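Local coordinates for protein endo-beta-1,4-mannanase (Alicyclobacillus acidocaldarius, PDB 4CD8) that hydrolyses internal beta-1,4-mannosidic linkages of mannans as a family GH113 retaining-type TIM-barrel glycosidase, here with an imidazole inhibitor bound, at residues 89-94 and 143-148. Sequence-based numbering, arbitrary orientation. Where two conformers were deposited one is given.
Sequences KVCLKP and CEMFCV
C91 and L92 pair with M145 and F146 as neighbouring parallel strands of the TIM barrel, joined through helix 120-140 by a right-handed beta-alpha-beta crossover. L92 bonds to M145 through its N and to C147 through its O, the pattern of a parallel pair. M145 N donates to V90 O. The bond from C147 N to L92 O is 3.0 Å long. It is straight, 172° at the hydrogen, and enters nearly along the C=O axis. Beyond it, a water donates to both P94 O and C147 O.

Just before strand 145-150 a side chain extends the pairing. The E144 chain bends at chi2 (87°), which puts CD 3.9 Å from K89 CB; the two side chains cross at about a right angle. E144 OE1 accepts a hydrogen bond from V90 N at 2.9 Å, met from above the carboxylate plane. H84 also bonds to OE1.

C91, K93, M145 and C147 face the barrel interior. C91 SG lies 3.8 Å from both M145 CB and M145 CG. K93 CG rests 4.0 Å from C147 CB, and the rest of the lysine runs on, extended, to a salt bridge with E231 and a hydrogen bond to N180.

V90, L92, P94, C143 and F146 face the helices. V90 CG1 meets C143 SG at 3.6 Å. P94 CG touches F146 CE1 at 3.8 Å, the two side chains crossing at about a right angle. A138 of helix 120-140 touches L92 and F146.

The apolar outer face thus seats the helix layer, while the inner face carries K93 to E231, a residue of the inhibitor pocket, with the lysine side chain about 5 Å from the inhibitor at the nearest atoms.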
ATOM      1  N   LYS A  89       6.545   8.951 -10.110  1.00 14.71           N
ATOM      2  CA  LYS A  89       5.700   9.601  -9.122  1.00 13.87           C
ATOM      3  C   LYS A  89       5.757   8.752  -7.840  1.00 15.89           C
ATOM      4  O   LYS A  89       5.944   7.538  -7.912  1.00 14.06           O
ATOM      5  CB  LYS A  89       4.281   9.766  -9.639  1.00 14.95           C
ATOM      6  CG  LYS A  89       4.189  10.734 -10.795  1.00 18.77           C
ATOM      7  CD  LYS A  89       2.739  10.871 -11.223  1.00 22.05           C
ATOM      8  CE  LYS A  89       2.547  11.995 -12.249  1.00 25.33           C
ATOM      9  NZ  LYS A  89       3.141  11.615 -13.547  1.00 31.17           N
ATOM     10  N   VAL A  90       5.577   9.388  -6.689  1.00 14.08           N
ATOM     11  CA  VAL A  90       5.832   8.759  -5.393  1.00 13.14           C
ATOM     12  C   VAL A  90       4.624   8.915  -4.489  1.00 13.79           C
ATOM     13  O   VAL A  90       4.157  10.041  -4.228  1.00 14.74           O
ATOM     14  CB  VAL A  90       7.053   9.341  -4.668  1.00 12.50           C
ATOM     15  CG1 VAL A  90       7.258   8.669  -3.315  1.00 13.36           C
ATOM     16  CG2 VAL A  90       8.333   9.200  -5.491  1.00 13.62           C
ATOM     17  N   CYS A  91       4.136   7.791  -3.959  1.00 14.86           N
ATOM     18  CA  CYS A  91       3.153   7.790  -2.882  1.00 13.67           C
ATOM     19  C   CYS A  91       3.844   7.462  -1.576  1.00 13.60           C
ATOM     20  O   CYS A  91       4.611   6.493  -1.522  1.00 14.38           O
ATOM     21  CB  CYS A  91       2.050   6.792  -3.124  1.00 12.66           C
ATOM     22  SG  CYS A  91       0.830   6.688  -1.804  1.00 15.03           S
ATOM     23  N   LEU A  92       3.598   8.247  -0.530  1.00 13.59           N
ATOM     24  CA  LEU A  92       4.138   7.924   0.806  1.00 13.32           C
ATOM     25  C   LEU A  92       3.073   7.222   1.608  1.00 12.19           C
ATOM     26  O   LEU A  92       1.960   7.739   1.754  1.00 13.12           O
ATOM     27  CB  LEU A  92       4.639   9.166   1.526  1.00 13.97           C
ATOM     28  CG  LEU A  92       5.444   8.920   2.808  1.00 15.98           C
ATOM     29  CD1 LEU A  92       6.715   8.058   2.572  1.00 16.51           C
ATOM     30  CD2 LEU A  92       5.758  10.248   3.478  1.00 15.84           C
ATOM     31  N   LYS A  93       3.449   6.044   2.194  1.00 12.62           N
ATOM     32  CA  LYS A  93       2.507   5.197   2.897  1.00 13.38           C
ATOM     33  C   LYS A  93       3.037   4.765   4.242  1.00 13.82           C
ATOM     34  O   LYS A  93       3.635   3.671   4.378  1.00 14.69           O
ATOM     35  CB  LYS A  93       2.117   3.976   2.074  1.00 13.73           C
ATOM     36  CG  LYS A  93       1.076   3.076   2.713  1.00 15.29           C
ATOM     37  CD  LYS A  93       0.718   1.954   1.766  1.00 15.01           C
ATOM     38  CE  LYS A  93       0.195   0.703   2.445  1.00 19.76           C
ATOM     39  NZ  LYS A  93      -0.322  -0.212   1.414  1.00 17.36           N
ATOM     40  N   PRO A  94       2.851   5.608   5.245  1.00 13.55           N
ATOM     41  CA  PRO A  94       3.080   5.177   6.631  1.00 13.01           C
ATOM     42  C   PRO A  94       1.942   4.291   7.109  1.00 14.58           C
ATOM     43  O   PRO A  94       0.796   4.589   6.845  1.00 17.70           O
ATOM     44  CB  PRO A  94       3.096   6.497   7.416  1.00 13.12           C
ATOM     45  CG  PRO A  94       2.819   7.578   6.454  1.00 17.06           C
ATOM     46  CD  PRO A  94       2.287   6.960   5.192  1.00 14.13           C
ATOM     47  N   CYS A 143       6.061  14.447  -2.753  1.00 15.04           N
ATOM     48  CA  CYS A 143       5.358  13.222  -3.057  1.00 15.79           C
ATOM     49  C   CYS A 143       3.970  13.555  -3.602  1.00 16.96           C
ATOM     50  O   CYS A 143       3.223  14.304  -2.995  1.00 16.57           O
ATOM     51  CB  CYS A 143       5.247  12.323  -1.824  1.00 15.28           C
ATOM     52  SG  CYS A 143       6.777  11.607  -1.233  1.00 16.42           S
ATOM     53  N   GLU A 144       3.650  12.927  -4.722  1.00 14.88           N
ATOM     54  CA  GLU A 144       2.420  13.170  -5.478  1.00 14.77           C
ATOM     55  C   GLU A 144       1.171  12.543  -4.841  1.00 14.77           C
ATOM     56  O   GLU A 144       0.049  12.888  -5.132  1.00 16.04           O
ATOM     57  CB  GLU A 144       2.605  12.652  -6.882  1.00 14.20           C
ATOM     58  CG  GLU A 144       3.616  13.451  -7.698  1.00 14.96           C
ATOM     59  CD  GLU A 144       5.065  13.049  -7.588  1.00 14.24           C
ATOM     60  OE1 GLU A 144       5.436  12.248  -6.667  1.00 14.81           O
ATOM     61  OE2 GLU A 144       5.853  13.587  -8.399  1.00 18.37           O
ATOM     62  N   MET A 145       1.364  11.574  -3.953  1.00 14.08           N
ATOM     63  CA  MET A 145       0.245  10.996  -3.215  1.00 14.18           C
ATOM     64  C   MET A 145       0.674  10.656  -1.785  1.00 11.31           C
ATOM     65  O   MET A 145       1.856  10.411  -1.530  1.00 13.93           O
ATOM     66  CB  MET A 145      -0.273   9.708  -3.893  1.00 12.47           C
ATOM     67  CG  MET A 145      -1.607   9.188  -3.411  1.00 15.64           C
ATOM     68  SD  MET A 145      -2.109   7.674  -4.252  1.00 19.28           S
ATOM     69  CE  MET A 145      -2.147   8.071  -5.979  1.00 20.69           C
ATOM     70  N   PHE A 146      -0.316  10.624  -0.903  1.00 12.48           N
ATOM     71  CA  PHE A 146      -0.176  10.273   0.490  1.00 12.34           C
ATOM     72  C   PHE A 146      -1.309   9.332   0.844  1.00 14.45           C
ATOM     73  O   PHE A 146      -2.470   9.578   0.564  1.00 13.26           O
ATOM     74  CB  PHE A 146      -0.231  11.496   1.402  1.00 13.63           C
ATOM     75  CG  PHE A 146       0.028  11.165   2.851  1.00 12.17           C
ATOM     76  CD1 PHE A 146       1.319  10.963   3.288  1.00 13.60           C
ATOM     77  CD2 PHE A 146      -1.002  11.042   3.775  1.00 13.06           C
ATOM     78  CE1 PHE A 146       1.597  10.646   4.634  1.00 15.28           C
ATOM     79  CE2 PHE A 146      -0.722  10.757   5.129  1.00 14.54           C
ATOM     80  CZ  PHE A 146       0.590  10.541   5.529  1.00 14.90           C
ATOM     81  N   CYS A 147      -0.960   8.213   1.475  1.00 10.95           N
ATOM     82  CA  CYS A 147      -1.942   7.246   1.893  1.00 12.02           C
ATOM     83  C   CYS A 147      -2.140   7.337   3.383  1.00 12.39           C
ATOM     84  O   CYS A 147      -1.203   7.043   4.170  1.00 14.65           O
ATOM     85  CB  CYS A 147      -1.500   5.847   1.496  1.00 13.28           C
ATOM     86  SG  CYS A 147      -2.662   4.539   1.881  1.00 14.76           S
ATOM     87  N   VAL A 148      -3.346   7.700   3.789  1.00 12.59           N
ATOM     88  CA  VAL A 148      -3.656   8.011   5.206  0.50 14.40           C
ATOM     89  C   VAL A 148      -3.936   6.807   6.076  1.00 14.08           C
ATOM     90  O   VAL A 148      -4.007   6.901   7.303  1.00 16.15           O
ATOM     91  CB  VAL A 148      -4.884   8.943   5.360  0.50 16.91           C
ATOM     92  CG1 VAL A 148      -4.680  10.198   4.539  0.50 18.41           C
ATOM     93  CG2 VAL A 148      -6.184   8.234   4.987  0.50 16.83           C
TER
HETATM   94  O   HOH W   1      -1.284   4.356   5.135  1.00 16.78           O